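Local structure of ATP grasp ligase (Microcystis aeruginosa MRC, 5IG9) at residues V67-Y72 with E319-S324; V221-F226 with Q265-M270. The protein is the ATP-grasp ligase MdnC, which probably uses ATP to close ester rings in a microviridin precursor peptide. All blocks are in the same frame, centred on the assembly; numbering follows the deposited sequence.

Contact 1 of 2, residues V67-Y72 with E319-S324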
ATOM      1  N   VAL A  67      11.044  -9.388  20.154  1.00 42.06           N
ATOM      2  CA  VAL A  67      11.313  -8.270  19.256  1.00 40.89           C
ATOM      3  C   VAL A  67      11.004  -6.969  19.987  1.00 40.45           C
ATOM      4  O   VAL A  67       9.867  -6.731  20.410  1.00 39.63           O
ATOM      5  CB  VAL A  67      10.498  -8.392  17.960  1.00 42.32           C
ATOM      6  CG1 VAL A  67      10.431  -7.055  17.234  1.00 42.61           C
ATOM      7  CG2 VAL A  67      11.107  -9.458  17.054  1.00 42.68           C
ATOM      8  N   SER A  68      12.027  -6.128  20.150  1.00 39.53           N
ATOM      9  CA  SER A  68      11.876  -4.830  20.791  1.00 38.71           C
ATOM     10  C   SER A  68      11.833  -3.673  19.802  1.00 38.45           C
ATOM     11  O   SER A  68      11.350  -2.593  20.160  1.00 39.24           O
ATOM     12  CB  SER A  68      13.018  -4.599  21.789  1.00 40.19           C
ATOM     13  OG  SER A  68      14.280  -4.650  21.143  1.00 46.13           O
ATOM     14  N   ALA A  69      12.316  -3.870  18.578  1.00 41.22           N
ATOM     15  CA  ALA A  69      12.303  -2.825  17.564  1.00 41.88           C
ATOM     16  C   ALA A  69      12.284  -3.475  16.190  1.00 42.37           C
ATOM     17  O   ALA A  69      12.762  -4.599  16.017  1.00 42.81           O
ATOM     18  CB  ALA A  69      13.511  -1.891  17.689  1.00 41.10           C
ATOM     19  N   VAL A  70      11.725  -2.752  15.217  1.00 40.64           N
ATOM     20  CA  VAL A  70      11.629  -3.213  13.837  1.00 39.51           C
ATOM     21  C   VAL A  70      12.181  -2.132  12.919  1.00 40.72           C
ATOM     22  O   VAL A  70      11.745  -0.977  12.978  1.00 43.63           O
ATOM     23  CB  VAL A  70      10.178  -3.552  13.437  1.00 38.04           C
ATOM     24  CG1 VAL A  70      10.126  -3.997  11.981  1.00 38.42           C
ATOM     25  CG2 VAL A  70       9.604  -4.623  14.346  1.00 38.71           C
ATOM     26  N   TRP A  71      13.125  -2.509  12.061  1.00 44.26           N
ATOM     27  CA  TRP A  71      13.629  -1.631  11.011  1.00 44.42           C
ATOM     28  C   TRP A  71      12.943  -2.020   9.706  1.00 47.52           C
ATOM     29  O   TRP A  71      13.297  -3.027   9.083  1.00 43.46           O
ATOM     30  CB  TRP A  71      15.146  -1.724  10.885  1.00 47.28           C
ATOM     31  CG  TRP A  71      15.722  -0.657  10.005  1.00 46.92           C
ATOM     32  CD1 TRP A  71      15.128   0.522   9.654  1.00 45.52           C
ATOM     33  CD2 TRP A  71      16.999  -0.671   9.358  1.00 47.01           C
ATOM     34  NE1 TRP A  71      15.960   1.243   8.832  1.00 45.14           N
ATOM     35  CE2 TRP A  71      17.113   0.531   8.634  1.00 47.10           C
ATOM     36  CE3 TRP A  71      18.058  -1.584   9.322  1.00 44.68           C
ATOM     37  CZ2 TRP A  71      18.245   0.843   7.883  1.00 46.49           C
ATOM     38  CZ3 TRP A  71      19.179  -1.272   8.576  1.00 43.81           C
ATOM     39  CH2 TRP A  71      19.264  -0.069   7.867  1.00 44.07           C
ATOM     40  N   TYR A  72      11.957  -1.222   9.301  1.00 50.02           N
ATOM     41  CA  TYR A  72      11.191  -1.466   8.078  1.00 47.58           C
ATOM     42  C   TYR A  72      12.024  -0.962   6.903  1.00 47.27           C
ATOM     43  O   TYR A  72      11.794   0.111   6.340  1.00 47.07           O
ATOM     44  CB  TYR A  72       9.832  -0.779   8.167  1.00 45.22           C
ATOM     45  CG  TYR A  72       8.831  -1.189   7.114  1.00 43.62           C
ATOM     46  CD1 TYR A  72       8.534  -2.527   6.891  1.00 45.96           C
ATOM     47  CD2 TYR A  72       8.161  -0.235   6.362  1.00 43.98           C
ATOM     48  CE1 TYR A  72       7.611  -2.900   5.935  1.00 45.10           C
ATOM     49  CE2 TYR A  72       7.238  -0.597   5.407  1.00 44.23           C
ATOM     50  CZ  TYR A  72       6.963  -1.931   5.197  1.00 44.51           C
ATOM     51  OH  TYR A  72       6.041  -2.298   4.244  1.00 48.34           O
ATOM     52  N   GLU A 319      21.007   3.765  17.007  1.00 45.62           N
ATOM     53  CA  GLU A 319      20.695   4.336  18.314  1.00 46.92           C
ATOM     54  C   GLU A 319      19.191   4.465  18.517  1.00 46.63           C
ATOM     55  O   GLU A 319      18.657   4.034  19.543  1.00 45.91           O
ATOM     56  CB  GLU A 319      21.392   5.689  18.485  1.00 47.54           C
ATOM     57  CG  GLU A 319      22.897   5.577  18.711  1.00 50.73           C
ATOM     58  CD  GLU A 319      23.581   6.926  18.866  1.00 54.69           C
ATOM     59  OE1 GLU A 319      22.875   7.957  18.853  1.00 56.02           O
ATOM     60  OE2 GLU A 319      24.825   6.957  18.999  1.00 54.09           O
ATOM     61  N   ILE A 320      18.484   5.044  17.546  1.00 48.48           N
ATOM     62  CA  ILE A 320      17.043   5.217  17.714  1.00 48.72           C
ATOM     63  C   ILE A 320      16.335   3.866  17.703  1.00 49.16           C
ATOM     64  O   ILE A 320      15.239   3.726  18.260  1.00 52.09           O
ATOM     65  CB  ILE A 320      16.478   6.171  16.643  1.00 54.72           C
ATOM     66  CG1 ILE A 320      15.092   6.676  17.048  1.00 57.55           C
ATOM     67  CG2 ILE A 320      16.393   5.484  15.292  1.00 55.54           C
ATOM     68  CD1 ILE A 320      14.499   7.656  16.069  1.00 58.58           C
ATOM     69  N   LEU A 321      16.945   2.851  17.092  1.00 46.71           N
ATOM     70  CA  LEU A 321      16.336   1.525  17.085  1.00 47.95           C
ATOM     71  C   LEU A 321      16.427   0.877  18.462  1.00 51.13           C
ATOM     72  O   LEU A 321      15.445   0.311  18.957  1.00 56.02           O
ATOM     73  CB  LEU A 321      16.997   0.646  16.024  1.00 47.13           C
ATOM     74  CG  LEU A 321      16.478   0.797  14.592  1.00 47.39           C
ATOM     75  CD1 LEU A 321      17.228  -0.126  13.645  1.00 47.02           C
ATOM     76  CD2 LEU A 321      14.981   0.529  14.527  1.00 46.82           C
ATOM     77  N   VAL A 322      17.594   0.965  19.104  1.00 50.14           N
ATOM     78  CA  VAL A 322      17.768   0.342  20.412  1.00 51.93           C
ATOM     79  C   VAL A 322      17.384   1.258  21.572  1.00 53.73           C
ATOM     80  O   VAL A 322      17.134   0.760  22.680  1.00 52.25           O
ATOM     81  CB  VAL A 322      19.217  -0.146  20.587  1.00 54.88           C
ATOM     82  CG1 VAL A 322      19.655  -0.944  19.368  1.00 57.68           C
ATOM     83  CG2 VAL A 322      20.153   1.017  20.838  1.00 58.71           C
ATOM     84  N   ASN A 323      17.330   2.575  21.356  1.00 48.79           N
ATOM     85  CA  ASN A 323      16.907   3.514  22.389  1.00 61.55           C
ATOM     86  C   ASN A 323      15.434   3.880  22.292  1.00 64.77           C
ATOM     87  O   ASN A 323      14.943   4.620  23.153  1.00 61.02           O
ATOM     88  CB  ASN A 323      17.737   4.801  22.325  1.00 67.70           C
ATOM     89  CG  ASN A 323      18.987   4.736  23.177  1.00 74.75           C
ATOM     90  OD1 ASN A 323      20.055   4.345  22.707  1.00 79.42           O
ATOM     91  ND2 ASN A 323      18.860   5.121  24.442  1.00 77.00           N
ATOM     92  N   SER A 324      14.729   3.380  21.275  1.00 64.81           N
ATOM     93  CA  SER A 324      13.339   3.734  21.007  1.00 65.09           C
ATOM     94  C   SER A 324      13.192   5.238  20.810  1.00 64.87           C
ATOM     95  O   SER A 324      13.167   5.721  19.673  1.00 54.97           O
ATOM     96  CB  SER A 324      12.422   3.243  22.131  1.00 67.98           C
ATOM     97  OG  SER A 324      12.360   1.828  22.151  1.00 64.26           O
TER
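L321 of helix 313-323 reaches strand 69-72 because its CG stands anti to the carbonyl carbon (chi1 -83°), beside the backbone N, and CD1 carries the chain straight on. W71 answers with CG anti to its backbone N (chi1 -169°), and the two side chains cross at about a right angle. The leucine's branches divide the work. CD1 touches W71 at CB, 3.8 Å from L321 CD1, and at CG, 4.0 Å from the same methyl, so it meets the root of the indole obliquely. CD2 lies over the strand backbone, L321 CD2 being 3.9 Å from V70 O. It also faces the A69 methyl, with A69 CB and L321 CD2 4.2 Å apart, while V70 turns its CB away from the helix. Around this fork V3, L113 and I22 complete an apolar pocket between the parallel sheet and helix 14-23. With an alanine in place of L321 both methyls are lost, which would probably leave a gap over the V70 carbonyl and beside the base of the W71 indole. The axes of strand 69-72 and helix segment 319-323 run at 149°, nearer antiparallel than parallel. This buried contact is entirely van der Waals, held by exclusion of water.

Contact 2 of 2, residues V221-F226 with Q265-M270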
ATOM      1  N   VAL A 221      16.903  11.425  10.943  1.00 45.26           N
ATOM      2  CA  VAL A 221      16.732  10.295  11.850  1.00 43.06           C
ATOM      3  C   VAL A 221      16.212  10.851  13.169  1.00 43.77           C
ATOM      4  O   VAL A 221      16.977  11.441  13.946  1.00 47.69           O
ATOM      5  CB  VAL A 221      18.035   9.516  12.068  1.00 44.10           C
ATOM      6  CG1 VAL A 221      17.761   8.248  12.854  1.00 43.46           C
ATOM      7  CG2 VAL A 221      18.700   9.199  10.738  1.00 44.68           C
ATOM      8  N   GLY A 222      14.922  10.656  13.433  1.00 44.95           N
ATOM      9  CA  GLY A 222      14.301  11.257  14.597  1.00 45.65           C
ATOM     10  C   GLY A 222      14.142  12.750  14.407  1.00 49.23           C
ATOM     11  O   GLY A 222      13.246  13.197  13.686  1.00 51.09           O
ATOM     12  N   GLU A 223      15.012  13.534  15.048  1.00 48.79           N
ATOM     13  CA  GLU A 223      15.069  14.974  14.829  1.00 51.35           C
ATOM     14  C   GLU A 223      16.481  15.429  14.482  1.00 47.17           C
ATOM     15  O   GLU A 223      16.782  16.623  14.562  1.00 48.77           O
ATOM     16  CB  GLU A 223      14.543  15.738  16.046  1.00 53.47           C
ATOM     17  CG  GLU A 223      13.050  15.549  16.285  1.00 58.48           C
ATOM     18  CD  GLU A 223      12.504  16.463  17.363  1.00 63.72           C
ATOM     19  OE1 GLU A 223      13.229  16.736  18.342  1.00 71.84           O
ATOM     20  OE2 GLU A 223      11.349  16.919  17.227  1.00 68.69           O
ATOM     21  N   GLN A 224      17.351  14.498  14.099  1.00 48.22           N
ATOM     22  CA  GLN A 224      18.706  14.803  13.661  1.00 47.39           C
ATOM     23  C   GLN A 224      18.721  14.913  12.143  1.00 45.92           C
ATOM     24  O   GLN A 224      18.239  14.010  11.448  1.00 43.51           O
ATOM     25  CB  GLN A 224      19.682  13.725  14.131  1.00 47.54           C
ATOM     26  CG  GLN A 224      21.139  14.092  13.973  1.00 48.33           C
ATOM     27  CD  GLN A 224      22.050  13.139  14.719  1.00 52.39           C
ATOM     28  OE1 GLN A 224      21.600  12.131  15.268  1.00 53.40           O
ATOM     29  NE2 GLN A 224      23.341  13.456  14.749  1.00 56.42           N
ATOM     30  N   ILE A 225      19.270  16.013  11.633  1.00 45.12           N
ATOM     31  CA  ILE A 225      19.171  16.358  10.220  1.00 43.11           C
ATOM     32  C   ILE A 225      20.562  16.341   9.609  1.00 42.98           C
ATOM     33  O   ILE A 225      21.423  17.141   9.992  1.00 37.37           O
ATOM     34  CB  ILE A 225      18.507  17.727  10.020  1.00 42.17           C
ATOM     35  CG1 ILE A 225      17.196  17.786  10.803  1.00 42.48           C
ATOM     36  CG2 ILE A 225      18.269  17.988   8.544  1.00 46.25           C
ATOM     37  CD1 ILE A 225      16.505  19.118  10.730  1.00 44.23           C
ATOM     38  N   PHE A 226      20.772  15.443   8.646  1.00 40.64           N
ATOM     39  CA  PHE A 226      22.019  15.358   7.894  1.00 41.77           C
ATOM     40  C   PHE A 226      21.776  15.921   6.498  1.00 41.01           C
ATOM     41  O   PHE A 226      21.089  15.298   5.679  1.00 42.39           O
ATOM     42  CB  PHE A 226      22.518  13.917   7.814  1.00 41.72           C
ATOM     43  CG  PHE A 226      22.693  13.259   9.149  1.00 43.81           C
ATOM     44  CD1 PHE A 226      21.643  12.582   9.748  1.00 45.57           C
ATOM     45  CD2 PHE A 226      23.915  13.297   9.801  1.00 43.09           C
ATOM     46  CE1 PHE A 226      21.805  11.968  10.972  1.00 47.04           C
ATOM     47  CE2 PHE A 226      24.083  12.683  11.025  1.00 41.95           C
ATOM     48  CZ  PHE A 226      23.030  12.019  11.612  1.00 43.11           C
ATOM     49  N   GLN A 265      10.587  23.263   9.045  1.00 45.94           N
ATOM     50  CA  GLN A 265       9.488  22.870   8.170  1.00 45.16           C
ATOM     51  C   GLN A 265       9.596  21.402   7.779  1.00 46.38           C
ATOM     52  O   GLN A 265       8.582  20.702   7.693  1.00 45.00           O
ATOM     53  CB  GLN A 265       9.456  23.759   6.925  1.00 46.06           C
ATOM     54  CG  GLN A 265       8.976  25.183   7.182  1.00 46.75           C
ATOM     55  CD  GLN A 265       9.113  26.074   5.963  1.00 46.71           C
ATOM     56  OE1 GLN A 265      10.196  26.204   5.393  1.00 46.96           O
ATOM     57  NE2 GLN A 265       8.012  26.690   5.551  1.00 47.00           N
ATOM     58  N   LEU A 266      10.815  20.917   7.539  1.00 46.55           N
ATOM     59  CA  LEU A 266      10.990  19.502   7.234  1.00 44.86           C
ATOM     60  C   LEU A 266      10.664  18.633   8.440  1.00 44.45           C
ATOM     61  O   LEU A 266      10.159  17.517   8.283  1.00 38.01           O
ATOM     62  CB  LEU A 266      12.415  19.235   6.753  1.00 44.22           C
ATOM     63  CG  LEU A 266      12.802  19.874   5.421  1.00 42.45           C
ATOM     64  CD1 LEU A 266      14.241  19.533   5.096  1.00 42.12           C
ATOM     65  CD2 LEU A 266      11.870  19.424   4.309  1.00 42.14           C
ATOM     66  N   LEU A 267      10.936  19.125   9.648  1.00 45.75           N
ATOM     67  CA  LEU A 267      10.551  18.380  10.841  1.00 47.09           C
ATOM     68  C   LEU A 267       9.036  18.321  10.986  1.00 46.53           C
ATOM     69  O   LEU A 267       8.490  17.292  11.397  1.00 45.65           O
ATOM     70  CB  LEU A 267      11.188  18.999  12.082  1.00 48.45           C
ATOM     71  CG  LEU A 267      12.672  18.704  12.285  1.00 51.48           C
ATOM     72  CD1 LEU A 267      13.143  19.340  13.577  1.00 50.16           C
ATOM     73  CD2 LEU A 267      12.937  17.204  12.290  1.00 53.92           C
ATOM     74  N   GLU A 268       8.337  19.409  10.654  1.00 47.70           N
ATOM     75  CA  GLU A 268       6.879  19.353  10.666  1.00 47.78           C
ATOM     76  C   GLU A 268       6.356  18.421   9.586  1.00 44.91           C
ATOM     77  O   GLU A 268       5.288  17.821   9.749  1.00 48.28           O
ATOM     78  CB  GLU A 268       6.281  20.746  10.487  1.00 52.24           C
ATOM     79  CG  GLU A 268       6.639  21.723  11.584  1.00 58.22           C
ATOM     80  CD  GLU A 268       5.476  22.617  11.966  1.00 69.50           C
ATOM     81  OE1 GLU A 268       4.329  22.120  12.014  1.00 74.82           O
ATOM     82  OE2 GLU A 268       5.707  23.820  12.215  1.00 71.15           O
ATOM     83  N   LEU A 269       7.088  18.293   8.479  1.00 45.84           N
ATOM     84  CA  LEU A 269       6.705  17.344   7.441  1.00 44.54           C
ATOM     85  C   LEU A 269       6.852  15.911   7.937  1.00 43.32           C
ATOM     86  O   LEU A 269       5.981  15.069   7.696  1.00 43.07           O
ATOM     87  CB  LEU A 269       7.547  17.576   6.188  1.00 45.08           C
ATOM     88  CG  LEU A 269       7.080  16.889   4.906  1.00 48.97           C
ATOM     89  CD1 LEU A 269       5.772  17.491   4.418  1.00 49.05           C
ATOM     90  CD2 LEU A 269       8.157  17.000   3.846  1.00 49.88           C
ATOM     91  N   MET A 270       7.947  15.620   8.639  1.00 46.86           N
ATOM     92  CA  MET A 270       8.121  14.299   9.235  1.00 47.65           C
ATOM     93  C   MET A 270       7.047  14.026  10.281  1.00 46.48           C
ATOM     94  O   MET A 270       6.488  12.926  10.343  1.00 45.05           O
ATOM     95  CB  MET A 270       9.512  14.185   9.859  1.00 47.60           C
ATOM     96  CG  MET A 270      10.655  14.452   8.895  1.00 48.99           C
ATOM     97  SD  MET A 270      10.962  13.099   7.748  1.00 49.77           S
ATOM     98  CE  MET A 270      11.549  11.842   8.878  1.00 51.64           C
TER
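L267 leans from helix 260-273 toward the turn that opens strand 224-231, and its outer atoms carry the contact with E223 and I225. From CB, which starts out toward the strand, CG is set anti to the carbonyl carbon (chi1 -76°). CG is the first atom to make contact, with I225 CD1 4.2 Å from L267 CG. At the fork both methyls flank that same atom at similar distances, I225 CD1 lying 4.4 Å from L267 CD1 and 4.3 Å from L267 CD2. CD2 in addition reaches the turn and comes to 4.0 Å from E223 CA, with E223 CG a little farther along at 4.3 Å from L267 CD2. That methyl also approaches the turn's backbone at G222 O. I225 sends its CG1 arm, tipped by CD1, at the leucine. E223 offers its CA and the CG of its side chain; the carboxylate makes no contact with this helix segment, in keeping with the exposed position of the residue. Deeper under the turn, L266 and M270 of the same helix pack on I220 of strand 214-221. V221 and Q224 point away from this helix and touch A316 of helix 313-323. G222 and E223 form the two-residue turn of a beta hairpin, roughly of type II': V221 N hydrogen-bonds to Q224 O and Q224 N to V221 O, and the positive phi of G222 (72°) suits a glycine. A helix packed on an antiparallel sheet, here beside its hairpin turn, is consistent with the alpha+beta architecture of ATP-grasp enzymes.

In the fold
From the N terminus the chain first builds the parallel sheet of the MvdD pre-ATP-grasp domain, with strand 69-72 between 3-7 and 111-113. It then runs through the antiparallel sheet holding 142-145 before forming the hairpin of strands 214-221 and 224-231. Contact 2 closes a short loop of 38 residues, from the hairpin to helix 260-273. Contact 1 closes only when helix 313-323 returns to the N-terminal sheet, so its 246-residue loop encloses contact 2 completely. Their centres lie about 18 Å apart, yet they touch: I320 packs on V221 and G222. The last helix thereby ties the N-terminal sheet to the five-stranded antiparallel sheet.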